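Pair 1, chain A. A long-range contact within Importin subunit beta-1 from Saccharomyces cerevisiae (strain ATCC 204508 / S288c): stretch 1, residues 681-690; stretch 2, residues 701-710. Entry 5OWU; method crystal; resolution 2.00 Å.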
# COMPACT_ATOMS: atom_id res chain seq x y z
N MET A 681 5.21 -24.25 24.07
CA MET A 681 4.97 -23.28 23.01
C MET A 681 3.64 -22.57 23.24
O MET A 681 3.58 -21.33 23.26
CB MET A 681 4.99 -23.95 21.64
CG MET A 681 6.34 -24.56 21.24
SD MET A 681 7.69 -23.35 21.16
CE MET A 681 8.41 -23.47 22.79
N MET A 682 2.59 -23.35 23.51
CA MET A 682 1.27 -22.74 23.68
C MET A 682 1.33 -21.71 24.79
O MET A 682 0.90 -20.56 24.61
CB MET A 682 0.21 -23.80 23.96
CG MET A 682 -0.09 -24.74 22.78
SD MET A 682 -0.79 -23.92 21.32
CE MET A 682 -2.45 -23.57 21.91
N ASN A 683 1.93 -22.07 25.93
CA ASN A 683 2.03 -21.12 27.03
C ASN A 683 2.66 -19.83 26.54
O ASN A 683 2.05 -18.76 26.62
CB ASN A 683 2.81 -21.73 28.19
CG ASN A 683 2.00 -22.76 28.95
OD1 ASN A 683 0.77 -22.71 28.96
ND2 ASN A 683 2.68 -23.70 29.59
N VAL A 684 3.85 -19.93 25.95
CA VAL A 684 4.53 -18.71 25.51
C VAL A 684 3.61 -17.93 24.59
O VAL A 684 3.38 -16.73 24.78
CB VAL A 684 5.87 -19.04 24.83
CG1 VAL A 684 6.53 -17.77 24.31
CG2 VAL A 684 6.80 -19.73 25.80
N LEU A 685 3.02 -18.61 23.61
CA LEU A 685 2.22 -17.90 22.62
C LEU A 685 1.06 -17.19 23.29
O LEU A 685 0.77 -16.02 22.99
CB LEU A 685 1.73 -18.86 21.54
CG LEU A 685 2.83 -19.37 20.60
CD1 LEU A 685 2.36 -20.59 19.81
CD2 LEU A 685 3.29 -18.28 19.67
N ALA A 686 0.42 -17.85 24.26
CA ALA A 686 -0.71 -17.22 24.94
C ALA A 686 -0.27 -15.93 25.62
O ALA A 686 -0.97 -14.91 25.55
CB ALA A 686 -1.32 -18.19 25.95
N GLN A 687 0.91 -15.94 26.25
CA GLN A 687 1.44 -14.71 26.83
C GLN A 687 1.67 -13.67 25.74
O GLN A 687 1.23 -12.52 25.87
CB GLN A 687 2.73 -15.01 27.58
CG GLN A 687 2.60 -16.05 28.68
CD GLN A 687 3.93 -16.67 29.07
OE1 GLN A 687 4.95 -15.98 29.14
NE2 GLN A 687 3.93 -17.98 29.30
N MET A 688 2.32 -14.06 24.65
CA MET A 688 2.74 -13.09 23.64
C MET A 688 1.55 -12.31 23.11
O MET A 688 1.55 -11.07 23.09
CB MET A 688 3.47 -13.78 22.50
CG MET A 688 4.81 -14.37 22.86
SD MET A 688 5.34 -15.57 21.64
CE MET A 688 5.30 -14.59 20.15
N ILE A 689 0.51 -13.02 22.65
CA ILE A 689 -0.63 -12.37 22.05
C ILE A 689 -1.46 -11.60 23.07
O ILE A 689 -2.31 -10.80 22.68
CB ILE A 689 -1.49 -13.41 21.29
CG1 ILE A 689 -2.40 -12.71 20.27
CG2 ILE A 689 -2.31 -14.27 22.27
CD1 ILE A 689 -3.09 -13.65 19.31
N SER A 690 -1.20 -11.80 24.36
CA SER A 690 -1.86 -11.05 25.41
C SER A 690 -1.06 -9.83 25.86
O SER A 690 -1.51 -9.11 26.76
CB SER A 690 -2.13 -11.94 26.63
OG SER A 690 -1.07 -11.85 27.57
N ALA A 701 0.33 -13.70 12.95
CA ALA A 701 1.31 -14.78 13.00
C ALA A 701 0.94 -15.82 14.05
O ALA A 701 0.83 -17.02 13.75
CB ALA A 701 2.70 -14.20 13.28
N VAL A 702 0.69 -15.37 15.27
CA VAL A 702 0.34 -16.32 16.33
C VAL A 702 -0.93 -17.08 15.95
O VAL A 702 -0.98 -18.31 16.08
CB VAL A 702 0.20 -15.58 17.68
CG1 VAL A 702 -0.28 -16.53 18.76
CG2 VAL A 702 1.54 -14.98 18.06
N LEU A 703 -1.94 -16.38 15.45
CA LEU A 703 -3.15 -17.10 15.05
C LEU A 703 -2.80 -18.21 14.07
O LEU A 703 -3.16 -19.38 14.27
CB LEU A 703 -4.18 -16.13 14.46
CG LEU A 703 -4.80 -15.11 15.42
CD1 LEU A 703 -5.73 -14.17 14.67
CD2 LEU A 703 -5.56 -15.78 16.55
N SER A 704 -2.00 -17.88 13.05
CA SER A 704 -1.68 -18.88 12.05
C SER A 704 -0.96 -20.06 12.68
O SER A 704 -1.22 -21.22 12.32
CB SER A 704 -0.83 -18.27 10.94
OG SER A 704 -1.56 -17.27 10.26
N VAL A 705 -0.08 -19.80 13.65
CA VAL A 705 0.74 -20.89 14.16
C VAL A 705 -0.11 -21.80 15.02
O VAL A 705 0.16 -23.01 15.12
CB VAL A 705 1.99 -20.36 14.89
CG1 VAL A 705 1.71 -20.04 16.36
CG2 VAL A 705 3.12 -21.36 14.78
N PHE A 706 -1.20 -21.28 15.61
CA PHE A 706 -2.12 -22.17 16.31
C PHE A 706 -2.57 -23.28 15.36
O PHE A 706 -2.59 -24.46 15.74
CB PHE A 706 -3.31 -21.39 16.86
CG PHE A 706 -2.99 -20.55 18.06
CD1 PHE A 706 -2.14 -21.01 19.05
CD2 PHE A 706 -3.56 -19.29 18.21
CE1 PHE A 706 -1.86 -20.23 20.17
CE2 PHE A 706 -3.28 -18.51 19.32
CZ PHE A 706 -2.42 -18.98 20.29
N GLY A 707 -2.87 -22.91 14.11
CA GLY A 707 -3.27 -23.91 13.13
C GLY A 707 -2.18 -24.92 12.88
O GLY A 707 -2.44 -26.12 12.79
N ASP A 708 -0.93 -24.45 12.77
CA ASP A 708 0.18 -25.38 12.62
C ASP A 708 0.22 -26.34 13.79
O ASP A 708 0.29 -27.57 13.62
CB ASP A 708 1.50 -24.62 12.49
CG ASP A 708 1.53 -23.73 11.28
OD1 ASP A 708 1.08 -24.18 10.22
OD2 ASP A 708 2.01 -22.59 11.40
N ILE A 709 0.12 -25.80 15.01
CA ILE A 709 0.29 -26.65 16.19
C ILE A 709 -0.83 -27.67 16.24
O ILE A 709 -0.60 -28.88 16.32
CB ILE A 709 0.36 -25.78 17.46
CG1 ILE A 709 1.66 -24.96 17.42
CG2 ILE A 709 0.28 -26.66 18.72
CD1 ILE A 709 1.86 -24.03 18.60
N ALA A 710 -2.07 -27.19 16.14
CA ALA A 710 -3.21 -28.10 16.14
C ALA A 710 -3.07 -29.15 15.04
O ALA A 710 -3.47 -30.31 15.22
CB ALA A 710 -4.51 -27.33 15.97

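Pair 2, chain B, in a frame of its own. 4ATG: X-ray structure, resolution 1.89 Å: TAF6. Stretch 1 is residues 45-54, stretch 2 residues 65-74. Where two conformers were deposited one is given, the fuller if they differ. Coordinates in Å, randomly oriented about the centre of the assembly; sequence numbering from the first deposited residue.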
# COMPACT_ATOMS: atom_id res chain seq x y z
N PHE B 45 -7.60 12.36 -6.57
CA PHE B 45 -6.24 12.18 -6.05
C PHE B 45 -5.90 10.69 -6.08
O PHE B 45 -4.83 10.32 -6.55
CB PHE B 45 -6.13 12.70 -4.60
CG PHE B 45 -5.96 14.20 -4.47
CD1 PHE B 45 -4.94 14.86 -5.15
CD2 PHE B 45 -6.72 14.92 -3.57
CE1 PHE B 45 -4.74 16.25 -4.99
CE2 PHE B 45 -6.51 16.30 -3.38
CZ PHE B 45 -5.55 16.96 -4.13
N ILE B 46 -6.82 9.84 -5.61
CA ILE B 46 -6.60 8.39 -5.60
C ILE B 46 -6.43 7.85 -7.01
O ILE B 46 -5.52 7.07 -7.25
CB ILE B 46 -7.69 7.64 -4.80
CG1 ILE B 46 -7.63 8.05 -3.32
CG2 ILE B 46 -7.54 6.11 -4.97
CD1 ILE B 46 -8.88 7.82 -2.63
N GLN B 47 -7.28 8.29 -7.96
CA GLN B 47 -7.14 7.84 -9.36
C GLN B 47 -5.78 8.26 -9.93
O GLN B 47 -5.09 7.44 -10.55
CB GLN B 47 -8.30 8.41 -10.22
CG GLN B 47 -8.37 7.85 -11.63
CD GLN B 47 -8.99 8.83 -12.61
OE1 GLN B 47 -9.69 9.79 -12.25
NE2 GLN B 47 -8.76 8.59 -13.89
N HIS B 48 -5.35 9.54 -9.73
CA HIS B 48 -4.04 9.99 -10.26
C HIS B 48 -2.89 9.26 -9.61
O HIS B 48 -1.95 8.84 -10.30
CB HIS B 48 -3.83 11.50 -10.09
CG HIS B 48 -2.44 11.95 -10.47
ND1 HIS B 48 -2.10 12.24 -11.78
CD2 HIS B 48 -1.34 12.12 -9.69
CE1 HIS B 48 -0.83 12.60 -11.76
NE2 HIS B 48 -0.33 12.55 -10.53
N ILE B 49 -2.91 9.20 -8.27
CA ILE B 49 -1.82 8.57 -7.52
C ILE B 49 -1.68 7.10 -7.94
O ILE B 49 -0.56 6.67 -8.17
CB ILE B 49 -1.97 8.76 -5.97
CG1 ILE B 49 -1.83 10.25 -5.58
CG2 ILE B 49 -0.91 7.93 -5.22
CD1 ILE B 49 -2.55 10.60 -4.15
N SER B 50 -2.82 6.35 -8.08
CA SER B 50 -2.77 4.94 -8.51
C SER B 50 -2.11 4.82 -9.87
O SER B 50 -1.27 3.95 -10.07
CB SER B 50 -4.16 4.34 -8.58
OG SER B 50 -4.72 4.24 -7.29
N GLU B 51 -2.47 5.73 -10.81
CA GLU B 51 -1.91 5.73 -12.17
C GLU B 51 -0.42 6.09 -12.15
O GLU B 51 0.37 5.49 -12.87
CB GLU B 51 -2.68 6.69 -13.10
CG GLU B 51 -4.01 6.15 -13.57
CD GLU B 51 -4.94 7.12 -14.28
OE1 GLU B 51 -4.67 8.34 -14.28
OE2 GLU B 51 -5.97 6.65 -14.81
N LEU B 52 -0.05 7.04 -11.30
CA LEU B 52 1.35 7.46 -11.19
C LEU B 52 2.21 6.31 -10.64
O LEU B 52 3.30 6.09 -11.16
CB LEU B 52 1.45 8.73 -10.31
CG LEU B 52 2.84 9.36 -10.14
CD1 LEU B 52 3.48 9.75 -11.49
CD2 LEU B 52 2.76 10.57 -9.20
N ILE B 53 1.71 5.54 -9.63
CA ILE B 53 2.46 4.40 -9.09
C ILE B 53 2.76 3.40 -10.22
O ILE B 53 3.89 2.92 -10.31
CB ILE B 53 1.68 3.75 -7.92
CG1 ILE B 53 1.91 4.56 -6.60
CG2 ILE B 53 2.02 2.25 -7.73
CD1 ILE B 53 0.77 4.36 -5.58
N LEU B 54 1.77 3.10 -11.09
CA LEU B 54 1.96 2.14 -12.20
C LEU B 54 3.03 2.59 -13.18
O LEU B 54 3.67 1.76 -13.82
CB LEU B 54 0.64 1.86 -12.94
CG LEU B 54 -0.52 1.26 -12.10
CD1 LEU B 54 -1.75 1.02 -12.96
CD2 LEU B 54 -0.10 -0.04 -11.39
N THR B 65 6.51 8.91 -1.94
CA THR B 65 5.62 10.09 -1.87
C THR B 65 4.17 9.67 -2.09
O THR B 65 3.31 10.14 -1.36
CB THR B 65 6.05 11.16 -2.90
OG1 THR B 65 7.38 11.54 -2.57
CG2 THR B 65 5.18 12.42 -2.86
N CYS B 66 3.90 8.76 -3.05
CA CYS B 66 2.53 8.27 -3.34
C CYS B 66 1.93 7.57 -2.14
O CYS B 66 0.79 7.85 -1.78
CB CYS B 66 2.53 7.38 -4.56
SG CYS B 66 2.86 8.26 -6.10
N ILE B 67 2.72 6.71 -1.50
CA ILE B 67 2.28 5.98 -0.30
C ILE B 67 1.97 6.96 0.82
O ILE B 67 0.96 6.82 1.51
CB ILE B 67 3.39 4.94 0.08
CG1 ILE B 67 3.50 3.84 -1.01
CG2 ILE B 67 3.10 4.31 1.47
CD1 ILE B 67 4.93 3.08 -1.01
N ALA B 68 2.84 7.98 1.00
CA ALA B 68 2.67 9.01 2.05
C ALA B 68 1.43 9.85 1.78
O ALA B 68 0.75 10.20 2.73
CB ALA B 68 3.91 9.89 2.14
N LEU B 69 1.12 10.15 0.48
CA LEU B 69 -0.10 10.91 0.14
C LEU B 69 -1.34 10.09 0.49
O LEU B 69 -2.33 10.65 0.98
CB LEU B 69 -0.10 11.31 -1.34
CG LEU B 69 0.94 12.38 -1.74
CD1 LEU B 69 0.98 12.53 -3.26
CD2 LEU B 69 0.58 13.73 -1.15
N TYR B 70 -1.31 8.78 0.22
CA TYR B 70 -2.47 7.96 0.61
C TYR B 70 -2.68 8.02 2.13
O TYR B 70 -3.81 8.18 2.60
CB TYR B 70 -2.26 6.49 0.25
CG TYR B 70 -2.49 6.13 -1.21
CD1 TYR B 70 -3.42 6.83 -1.99
CD2 TYR B 70 -1.83 5.06 -1.78
CE1 TYR B 70 -3.67 6.45 -3.31
CE2 TYR B 70 -2.08 4.67 -3.09
CZ TYR B 70 -2.99 5.38 -3.86
OH TYR B 70 -3.19 5.00 -5.16
N PHE B 71 -1.59 7.89 2.90
CA PHE B 71 -1.68 7.92 4.36
C PHE B 71 -2.18 9.27 4.85
O PHE B 71 -2.93 9.33 5.82
CB PHE B 71 -0.30 7.57 4.99
CG PHE B 71 -0.36 7.30 6.48
CD1 PHE B 71 -1.32 6.44 7.01
CD2 PHE B 71 0.52 7.93 7.35
CE1 PHE B 71 -1.39 6.20 8.39
CE2 PHE B 71 0.45 7.69 8.73
CZ PHE B 71 -0.50 6.83 9.24
N SER B 72 -1.78 10.37 4.17
CA SER B 72 -2.25 11.70 4.57
C SER B 72 -3.77 11.77 4.41
O SER B 72 -4.45 12.25 5.30
CB SER B 72 -1.62 12.80 3.70
OG SER B 72 -0.28 13.07 4.06
N LEU B 73 -4.29 11.29 3.27
CA LEU B 73 -5.75 11.35 3.03
C LEU B 73 -6.49 10.44 4.04
O LEU B 73 -7.52 10.83 4.60
CB LEU B 73 -6.05 10.89 1.60
CG LEU B 73 -5.65 11.86 0.47
CD1 LEU B 73 -5.93 11.20 -0.91
CD2 LEU B 73 -6.43 13.16 0.56
N ILE B 74 -5.90 9.27 4.34
CA ILE B 74 -6.49 8.34 5.34
C ILE B 74 -6.56 9.03 6.71
O ILE B 74 -7.56 8.87 7.43
CB ILE B 74 -5.68 7.01 5.39
CG1 ILE B 74 -5.88 6.19 4.10
CG2 ILE B 74 -6.07 6.14 6.63
CD1 ILE B 74 -4.82 5.12 3.92

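Two antiparallel helix pairs with one backbone arrangement and different side chains between them. In pair 1 (importin subunit beta-1) the helix axes approach to 10.6 Å at 158°; in pair 2 (TAF6) they approach to 10.1 Å at 159°. The central backbones superpose with an RMSD of 0.4 Å, and the register agrees: Leu685(A) lies nearest Val702(A), CA to CA 6.8 Å, and the matching Ile49(B) lies nearest Cys66(B), CA to CA 6.0 Å. The buried areas are similar, 432 and 467 Å².

Midway along the first stretch, Leu685(A) matches Ile49(B), and both point toward the partner helix. Leu685(A) is a knob among Val702(A), Val705(A), Phe706(A) and Ile709(A); its CD1 reaches CG1 of Val705(A) at 3.6 Å and CD1 of Ile709(A) at 3.7 Å. Ile49(B) places CG2 3.5 Å from CB of Cys66(B) and over one face of the Tyr70(B) ring, 3.9 Å from the centroid, a CH-pi contact, while its CD1 lies 3.8 Å from CB of Leu69(B), the match of Val705(A).

The aromatic position, Phe706(A) and Tyr70(B), starts sideways in both pairs, but the end of each ring comes nearer to the first helix. Met682(A) meets Phe706(A) with CE 3.8 Å from CE1, and its SD lies at the ring edge, 5.0 Å from the centroid. The matching Ile46(B) is shorter and branched, and brings CG2 4.2 Å from CE1 of Tyr70(B). Here the ring itself is the knob, among Ile46(B), Ile49(B), Ser50(B) and Ile53(B), and its hydroxyl extends to Ser50(B), OH to OG 2.7 Å. Within its own helix, Ser50(B) OG donates to the backbone O of Ile46(B) at 2.9 Å. The matching Ala686(A) points away and makes no contact.

Val702(A) and Cys66(B) both point toward the first helix. CG1 of Val702(A) meets CD1 of Ile689(A) at 4.1 Å; the smaller Cys66(B) has CB 3.5 Å from CG1 of Ile53(B), the match of Ile689(A). One position earlier, Met688(A) sends CE to 4.3 Å from CG2 of Val702(A), whereas Leu52(B) sets CD2 3.9 Å from SG of Cys66(B).

At the other end, Ile709(A) and Leu73(B) point toward the first helix. CD1 of Ile709(A) packs 3.8 Å from SD of Met682(A) and 4.4 Å from CB of Met681(A); CD1 of Leu73(B) lies 4.0 Å from CB of Phe45(B), which matches Met681(A).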